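3-hydroxyisobutyrate dehydrogenase (PDB 3G0O) probably oxidises L-threonate to 2-dehydro-L-erythronate with NAD(+), or less readily NADP(+), as hydride acceptor, as a member of the HIBADH-related family. Local coordinates at residues A[97-102]-A[122-127]; A[126-131]-A[138-143]. All coordinates share one frame; numbering follows the deposited sequence.

Contacts 1 and 2 join three consecutive neighbours of one mixed sheet in the N-terminal, NAD-binding domain, and their centres lie about 12 Å apart. In chain order, strand 97-100 leads through helix 106-117 to strand 122-129, and helix 132-136 then leads to strand 140-145. Contact 1 is the parallel pairing of the two strands of that beta-alpha-beta unit; contact 2 is the antiparallel pairing that follows it. Ala-126 and Pro-127 belong to both, at the break in strand 122-129, and Val-128 packs loosely on Met-99 and Ser-101. The sheet thus changes from parallel to antiparallel beside Lys-179, the predicted catalytic residue, and a bound tartrate.

Contact 1: residues A[97-102]-A[122-127]; sequences AVMVSS and NMLDAP
Val-100 and Met-123, a selenomethionine, meet on one face of a parallel strand pair, where CG2 of Val-100 lies 3.8 Å from SE of Met-123. The Met-123 chain, bent at chi2 and chi3, crosses the valine obliquely; helix 106-117 covers this face through Ile-112 and Leu-116. On the other face the side chain of Met-99, also a selenomethionine, with CG anti to the backbone N (chi1 -175°), runs past the Ala-126 methyl, CG to CB 3.7 Å. Leu-124 packs beside it, covered by Phe-151 and Leu-154 of helix 148-161.

Between the faces runs a ladder of backbone bonds: Val-98 N to Asn-122 O, Leu-124 N to Val-98 O, Val-100 N to Leu-124 O, and Ala-126 N to Val-100 O. The last is the most bent, 140° at the hydrogen, where the strands end. Beyond it Ser-101 OG donates to Ala-126 O at 2.8 Å, from above the carbonyl plane. A water donates both to Val-100 O (3.1 Å) and to Asp-125 OD1 (2.7 Å), while the Asp-125 carboxylate also reaches Gly-173 N and Ser-176 OG.

The serine hydroxyl thus carries the pairing one step past the strand ends, while the water ties the last pair, Val-100 and Asp-125, together from the side; the buried Asp-125 carboxylate, gripped by several donors, is probably stabilised as an anion.

Contact 2: residues A[126-131]-A[138-143]; sequences APVSGG and GEMTVM
Val-128 packs against two side chains of the antiparallel neighbour, Val-142 alongside it and Met-140 across it. Its CG1 is anti to its own carbonyl carbon (chi1 -61°), which carries that methyl to 3.9 Å from Val-142 CG2; the two valines lie side by side on one face of the sheet, as directly opposed residues do, and form a non-hydrogen-bonded pair. Met-140, a selenomethionine with its chain extended beyond CG, brings SE to 4.0 Å from the same CG1. Met-18 of helix 17-28 touches both Val-128 and Met-140.

Met-143, another selenomethionine, takes a different course. Its CG lies between the backbone N and the carbonyl carbon (chi1 40°), and bends at chi2 and chi3 fold the chain back over the partner strand. The side chain thereby crosses the Pro-127 ring, with Met-143 CG 3.6 Å from Pro-127 CG, while CE ends 3.5 Å from Ser-129 CB. It thus spans the opposing backbone from Pro-127 to Ser-129, with Val-178 and Lys-179 of helix 174-202 packed against it.

Between the strands, Met-143 N donates almost straight to Pro-127 O (3.1 Å, 172° at the hydrogen). Ser-129 and Thr-141 form the hydrogen-bonded pair, each N to the other's O at 3.0 Å. Their hydroxyls have partners in the second subunit: Ser-129 OG bonds to Ala-218 N and Thr-141 OG1 to His-216 O. Ser-129 OG and N-cap Gly-131 N also bond to a tartrate probably taken up from the crystallisation liquor.

A short helix linking two antiparallel strands here extends the Rossmann-type sheet. The Ser-129 to Gly-131 turn, between strand and helix, lines the tartrate pocket, whose place next to the predicted catalytic Lys-179 is consistent with the substrate site of this dehydrogenase family.

Contact 1: residues A[97-102]-A[122-127]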
# COMPACT_ATOMS: atom_id res chain seq x y z
N ALA A 97 -30.45 4.62 -18.23
CA ALA A 97 -29.00 4.83 -18.13
C ALA A 97 -28.17 3.55 -18.12
O ALA A 97 -28.61 2.51 -17.65
CB ALA A 97 -28.69 5.65 -16.89
N VAL A 98 -26.96 3.65 -18.66
CA VAL A 98 -26.05 2.52 -18.67
C VAL A 98 -24.81 2.94 -17.89
O VAL A 98 -24.15 3.92 -18.24
CB VAL A 98 -25.62 2.13 -20.09
CG1 VAL A 98 -24.61 1.00 -20.02
CG2 VAL A 98 -26.82 1.71 -20.91
N MSE A 99 -24.52 2.20 -16.83
CA MSE A 99 -23.36 2.48 -16.00
C MSE A 99 -22.29 1.46 -16.37
O MSE A 99 -22.41 0.28 -16.02
CB MSE A 99 -23.73 2.36 -14.53
CG MSE A 99 -22.62 2.74 -13.56
SE MSE A 99 -23.19 2.55 -11.71
CE MSE A 99 -21.53 1.93 -10.93
N VAL A 100 -21.27 1.89 -17.10
CA VAL A 100 -20.20 0.99 -17.51
C VAL A 100 -19.12 0.99 -16.43
O VAL A 100 -18.47 2.00 -16.19
CB VAL A 100 -19.58 1.43 -18.86
CG1 VAL A 100 -18.51 0.44 -19.30
CG2 VAL A 100 -20.67 1.52 -19.92
N SER A 101 -18.96 -0.16 -15.78
CA SER A 101 -17.99 -0.30 -14.70
C SER A 101 -17.00 -1.42 -15.02
O SER A 101 -17.07 -2.51 -14.46
CB SER A 101 -18.72 -0.58 -13.39
OG SER A 101 -19.65 0.46 -13.11
N SER A 102 -16.09 -1.13 -15.93
CA SER A 102 -15.07 -2.09 -16.35
C SER A 102 -13.72 -1.38 -16.24
O SER A 102 -13.53 -0.53 -15.38
CB SER A 102 -15.35 -2.50 -17.80
OG SER A 102 -14.38 -3.41 -18.30
N ASN A 122 -28.50 7.36 -21.53
CA ASN A 122 -27.47 8.06 -20.77
C ASN A 122 -26.40 7.06 -20.34
O ASN A 122 -26.72 5.96 -19.90
CB ASN A 122 -28.07 8.70 -19.52
CG ASN A 122 -29.20 9.65 -19.83
OD1 ASN A 122 -30.36 9.36 -19.54
ND2 ASN A 122 -28.87 10.78 -20.44
N MSE A 123 -25.14 7.43 -20.49
CA MSE A 123 -24.08 6.53 -20.07
C MSE A 123 -23.18 7.19 -19.04
O MSE A 123 -22.88 8.38 -19.14
CB MSE A 123 -23.21 6.08 -21.25
CG MSE A 123 -22.35 4.89 -20.88
SE MSE A 123 -20.66 4.80 -21.79
CE MSE A 123 -19.71 6.06 -20.70
N LEU A 124 -22.78 6.42 -18.04
CA LEU A 124 -21.88 6.92 -17.01
C LEU A 124 -20.58 6.14 -17.09
O LEU A 124 -20.57 4.91 -16.97
CB LEU A 124 -22.49 6.75 -15.62
CG LEU A 124 -21.78 7.52 -14.50
CD1 LEU A 124 -21.93 9.02 -14.75
CD2 LEU A 124 -22.37 7.16 -13.14
N ASP A 125 -19.49 6.85 -17.33
CA ASP A 125 -18.16 6.24 -17.38
C ASP A 125 -17.85 6.05 -15.90
O ASP A 125 -17.33 6.95 -15.26
CB ASP A 125 -17.19 7.22 -18.04
CG ASP A 125 -15.76 6.71 -18.04
OD1 ASP A 125 -15.56 5.49 -17.87
OD2 ASP A 125 -14.84 7.54 -18.23
N ALA A 126 -18.18 4.88 -15.37
CA ALA A 126 -18.02 4.65 -13.94
C ALA A 126 -17.24 3.43 -13.46
O ALA A 126 -17.81 2.55 -12.80
CB ALA A 126 -19.41 4.65 -13.29
N PRO A 127 -15.94 3.36 -13.77
CA PRO A 127 -15.18 2.20 -13.29
C PRO A 127 -15.18 2.21 -11.76
O PRO A 127 -15.30 3.28 -11.14
CB PRO A 127 -13.79 2.41 -13.90
CG PRO A 127 -13.72 3.91 -14.08
CD PRO A 127 -15.10 4.25 -14.57
O HOH W 1 -16.71 3.14 -18.43

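Contact 2: residues A[126-131]-A[138-143]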
# COMPACT_ATOMS: atom_id res chain seq x y z
N ALA A 126 -18.18 4.88 -15.37
CA ALA A 126 -18.02 4.65 -13.94
C ALA A 126 -17.24 3.43 -13.46
O ALA A 126 -17.81 2.55 -12.80
CB ALA A 126 -19.41 4.65 -13.29
N PRO A 127 -15.94 3.36 -13.77
CA PRO A 127 -15.18 2.20 -13.29
C PRO A 127 -15.18 2.21 -11.76
O PRO A 127 -15.30 3.28 -11.14
CB PRO A 127 -13.79 2.41 -13.90
CG PRO A 127 -13.72 3.91 -14.08
CD PRO A 127 -15.10 4.25 -14.57
N VAL A 128 -15.05 1.04 -11.14
CA VAL A 128 -15.08 0.96 -9.68
C VAL A 128 -13.88 0.27 -9.04
O VAL A 128 -13.04 -0.34 -9.71
CB VAL A 128 -16.34 0.21 -9.21
CG1 VAL A 128 -17.58 0.96 -9.65
CG2 VAL A 128 -16.34 -1.21 -9.77
N SER A 129 -13.83 0.37 -7.71
CA SER A 129 -12.78 -0.26 -6.92
C SER A 129 -13.27 -0.43 -5.49
O SER A 129 -14.43 -0.13 -5.18
CB SER A 129 -11.50 0.57 -6.94
OG SER A 129 -10.46 -0.12 -6.27
N GLY A 130 -12.40 -0.92 -4.62
CA GLY A 130 -12.77 -1.11 -3.23
C GLY A 130 -12.71 -2.56 -2.76
O GLY A 130 -12.67 -2.81 -1.56
N GLY A 131 -12.71 -3.50 -3.69
CA GLY A 131 -12.65 -4.90 -3.32
C GLY A 131 -14.01 -5.58 -3.19
O GLY A 131 -15.02 -4.91 -3.02
N GLY A 138 -22.08 -2.85 -0.26
CA GLY A 138 -22.54 -1.65 -0.94
C GLY A 138 -21.63 -0.47 -0.67
O GLY A 138 -22.07 0.68 -0.66
N GLU A 139 -20.35 -0.76 -0.48
CA GLU A 139 -19.36 0.28 -0.19
C GLU A 139 -18.29 0.44 -1.26
O GLU A 139 -17.11 0.63 -0.95
CB GLU A 139 -18.71 -0.00 1.17
CG GLU A 139 -19.65 0.21 2.35
CD GLU A 139 -19.09 -0.33 3.66
OE1 GLU A 139 -17.90 -0.08 3.95
OE2 GLU A 139 -19.84 -0.99 4.40
N MSE A 140 -18.70 0.38 -2.52
CA MSE A 140 -17.76 0.54 -3.62
C MSE A 140 -17.26 1.98 -3.71
O MSE A 140 -17.86 2.90 -3.16
CB MSE A 140 -18.42 0.22 -4.96
CG MSE A 140 -18.83 -1.22 -5.20
SE MSE A 140 -19.43 -1.39 -7.04
CE MSE A 140 -19.37 -3.32 -7.22
N THR A 141 -16.14 2.15 -4.40
CA THR A 141 -15.59 3.47 -4.66
C THR A 141 -15.80 3.62 -6.16
O THR A 141 -15.41 2.74 -6.93
CB THR A 141 -14.10 3.57 -4.32
OG1 THR A 141 -13.94 3.71 -2.90
CG2 THR A 141 -13.48 4.79 -5.01
N VAL A 142 -16.43 4.71 -6.57
CA VAL A 142 -16.68 4.93 -7.98
C VAL A 142 -15.96 6.17 -8.49
O VAL A 142 -16.02 7.22 -7.86
CB VAL A 142 -18.19 5.09 -8.26
CG1 VAL A 142 -18.46 5.09 -9.76
CG2 VAL A 142 -18.97 3.96 -7.58
N MSE A 143 -15.27 6.02 -9.61
CA MSE A 143 -14.58 7.14 -10.24
C MSE A 143 -15.35 7.34 -11.54
O MSE A 143 -15.06 6.73 -12.56
CB MSE A 143 -13.10 6.80 -10.48
CG MSE A 143 -12.81 5.39 -10.94
SE MSE A 143 -11.18 4.68 -10.11
CE MSE A 143 -12.04 3.51 -8.83